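Possible thiol-disulfide isomerase (PDB 3HCZ) is of unproven function but, as a thioredoxin-fold domain of the AhpC/TSA family, probably takes part in thiol-disulfide exchange. Local coordinates at residues A[113-117]-A[128-134]. Residues are numbered along the deposited sequence; the frame is centred on the assembly and turned at random. Where two conformers were deposited one is given.
Sequences PVLYV and RIGYENL. With SO4 (sulfate ion), chain D.
Arg128 runs alongside Tyr116 and past Val114 where the chain leaves strand 124-127. Its backbone N gives a weak, bent hydrogen bond to Leu115 O (2.7 Å) and lies over one face of the Tyr116 ring, towards the rim. The side chain was built in two conformers; the contacts that follow hold for one, so its bonds to Tyr116 and sulfate are less certain. From CB it sets off with CG anti to its own carbonyl carbon (chi1 -68°) and stays extended as far as NE. Arg128 CG rests on Val114 CG1 at 3.5 Å, and CD runs beside sulfate O3, doubtfully close. Arg128 NE donates to Tyr116 OH (3.3 Å), which is tilted 32° out of the guanidinium plane, the phenol ring itself standing steeply to that plane. Val114 CG1 lies over one face of the guanidinium, towards its rim; NH1 reaches the sulfate, probably from the crystallisation liquor, by a weak bond to O3, and NH2 makes weak bonds to the carbonyls of Tyr107 and Asp108. A phenylalanine in place of Tyr116 would probably leave NE without this acceptor and the guanidinium freer to turn. In this thioredoxin fold, strand 114-118, entered through the cis peptide bond before Pro113, pairs antiparallel with both 33-39 and the edge strand 124-127; residues 128-134 then lead into the C-terminal helix 134-147. Past Arg128 a water bridges the two backbones, accepting from Leu115 N and donating to Ile129 O. Leu115 turns its CD2 to Ile129 CG1 (3.9 Å) and its CD1 to the backbone of Tyr131. Ile129 CG1 sits between its backbone N and carbonyl carbon (chi1 60°), a torsion that carries Ile129 CD1 to Val117 CG2, 4.1 Å away. Val117 CG2 also meets Leu134 CD2 at 3.5 Å, while Leu134 touches Leu53 of helix 49-60.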
loop_
_atom_site.group_PDB
_atom_site.type_symbol
_atom_site.label_atom_id
_atom_site.label_comp_id
_atom_site.label_asym_id
_atom_site.label_seq_id
_atom_site.Cartn_x
_atom_site.Cartn_y
_atom_site.Cartn_z
ATOM N N PRO A 113 -3.719 7.613 -6.659
ATOM C CA PRO A 113 -3.349 6.432 -5.883
ATOM C C PRO A 113 -4.533 6.024 -5.026
ATOM O O PRO A 113 -5.514 6.805 -4.927
ATOM C CB PRO A 113 -2.200 6.935 -5.015
ATOM C CG PRO A 113 -2.462 8.423 -4.817
ATOM C CD PRO A 113 -3.408 8.867 -5.936
ATOM N N VAL A 114 -4.474 4.825 -4.453
ATOM C CA VAL A 114 -5.551 4.295 -3.628
ATOM C C VAL A 114 -4.919 3.645 -2.389
ATOM O O VAL A 114 -3.964 2.884 -2.525
ATOM C CB VAL A 114 -6.345 3.196 -4.332
ATOM C CG1 VAL A 114 -7.501 2.729 -3.397
ATOM C CG2 VAL A 114 -6.922 3.668 -5.674
ATOM N N LEU A 115 -5.482 3.892 -1.204
ATOM C CA LEU A 115 -4.862 3.433 0.050
ATOM C C LEU A 115 -5.850 2.605 0.912
ATOM O O LEU A 115 -7.018 3.028 1.130
ATOM C CB LEU A 115 -4.389 4.680 0.837
ATOM C CG LEU A 115 -3.594 4.485 2.130
ATOM C CD1 LEU A 115 -2.787 5.728 2.373
ATOM C CD2 LEU A 115 -4.559 4.239 3.312
ATOM N N TYR A 116 -5.410 1.439 1.366
ATOM C CA TYR A 116 -6.150 0.647 2.362
ATOM C C TYR A 116 -5.299 0.495 3.591
ATOM O O TYR A 116 -4.084 0.435 3.476
ATOM C CB TYR A 116 -6.471 -0.757 1.829
ATOM C CG TYR A 116 -7.447 -0.740 0.670
ATOM C CD1 TYR A 116 -8.816 -0.910 0.896
ATOM C CD2 TYR A 116 -7.004 -0.542 -0.658
ATOM C CE1 TYR A 116 -9.727 -0.915 -0.181
ATOM C CE2 TYR A 116 -7.922 -0.514 -1.737
ATOM C CZ TYR A 116 -9.274 -0.710 -1.487
ATOM O OH TYR A 116 -10.230 -0.686 -2.497
ATOM N N VAL A 117 -5.905 0.413 4.776
ATOM C CA VAL A 117 -5.145 0.092 5.963
ATOM C C VAL A 117 -5.587 -1.314 6.362
ATOM O O VAL A 117 -6.791 -1.614 6.449
ATOM C CB VAL A 117 -5.409 1.099 7.130
ATOM C CG1 VAL A 117 -4.566 0.753 8.357
ATOM C CG2 VAL A 117 -5.108 2.558 6.641
ATOM N N ARG A 128 -9.665 3.214 1.280
ATOM C CA ARG A 128 -9.603 4.347 0.357
ATOM C C ARG A 128 -9.654 5.692 1.077
ATOM O O ARG A 128 -10.370 6.629 0.654
ATOM C CB ARG A 128 -10.720 4.257 -0.692
ATOM C CG ARG A 128 -10.537 3.087 -1.653
ATOM C CD ARG A 128 -11.519 3.185 -2.821
ATOM N NE ARG A 128 -11.307 2.125 -3.792
ATOM C CZ ARG A 128 -10.860 2.309 -5.030
ATOM N NH1 ARG A 128 -10.564 3.509 -5.481
ATOM N NH2 ARG A 128 -10.719 1.274 -5.816
ATOM N N ILE A 129 -8.913 5.791 2.172
ATOM C CA ILE A 129 -8.834 7.040 2.945
ATOM C C ILE A 129 -7.569 7.796 2.524
ATOM O O ILE A 129 -6.668 7.213 1.905
ATOM C CB ILE A 129 -8.880 6.779 4.470
ATOM C CG1 ILE A 129 -7.700 5.897 4.892
ATOM C CG2 ILE A 129 -10.199 6.075 4.844
ATOM C CD1 ILE A 129 -7.504 5.895 6.412
ATOM N N GLY A 130 -7.484 9.082 2.816
ATOM C CA GLY A 130 -6.300 9.822 2.338
ATOM C C GLY A 130 -5.191 9.649 3.347
ATOM O O GLY A 130 -5.466 9.504 4.553
ATOM N N TYR A 131 -3.939 9.729 2.903
ATOM C CA TYR A 131 -2.812 9.648 3.861
ATOM C C TYR A 131 -2.945 10.696 5.000
ATOM O O TYR A 131 -2.503 10.460 6.123
ATOM C CB TYR A 131 -1.448 9.807 3.136
ATOM C CG TYR A 131 -1.094 11.273 2.911
ATOM C CD1 TYR A 131 -0.459 12.018 3.902
ATOM C CD2 TYR A 131 -1.464 11.919 1.741
ATOM C CE1 TYR A 131 -0.188 13.336 3.735
ATOM C CE2 TYR A 131 -1.176 13.260 1.546
ATOM C CZ TYR A 131 -0.544 13.954 2.556
ATOM O OH TYR A 131 -0.260 15.285 2.376
ATOM N N GLU A 132 -3.583 11.837 4.726
ATOM C CA GLU A 132 -3.635 12.898 5.707
ATOM C C GLU A 132 -4.591 12.552 6.843
ATOM O O GLU A 132 -4.584 13.226 7.866
ATOM C CB GLU A 132 -3.968 14.268 5.078
ATOM C CG GLU A 132 -5.389 14.455 4.674
ATOM C CD GLU A 132 -5.697 13.916 3.276
ATOM O OE1 GLU A 132 -4.938 13.072 2.731
ATOM O OE2 GLU A 132 -6.732 14.359 2.715
ATOM N N ASN A 133 -5.395 11.498 6.664
ATOM C CA ASN A 133 -6.303 11.029 7.714
ATOM C C ASN A 133 -5.815 9.803 8.494
ATOM O O ASN A 133 -6.472 9.342 9.420
ATOM C CB ASN A 133 -7.708 10.800 7.135
ATOM C CG ASN A 133 -8.345 12.093 6.658
ATOM O OD1 ASN A 133 -8.852 12.177 5.547
ATOM N ND2 ASN A 133 -8.261 13.124 7.475
ATOM N N LEU A 134 -4.633 9.308 8.146
ATOM C CA LEU A 134 -4.069 8.126 8.817
ATOM C C LEU A 134 -3.833 8.229 10.335
ATOM O O LEU A 134 -4.163 7.283 11.078
ATOM C CB LEU A 134 -2.746 7.725 8.150
ATOM C CG LEU A 134 -2.791 6.940 6.861
ATOM C CD1 LEU A 134 -1.373 6.897 6.349
ATOM C CD2 LEU A 134 -3.299 5.517 7.129
HETATM S S SO4 D . -13.996 6.084 -3.803
HETATM O O1 SO4 D . -14.524 5.596 -2.497
HETATM O O2 SO4 D . -14.028 7.529 -3.973
HETATM O O3 SO4 D . -12.613 5.640 -3.803
HETATM O O4 SO4 D . -14.700 5.541 -4.959
HETATM O O HOH W 1 -7.152 6.225 -1.089
#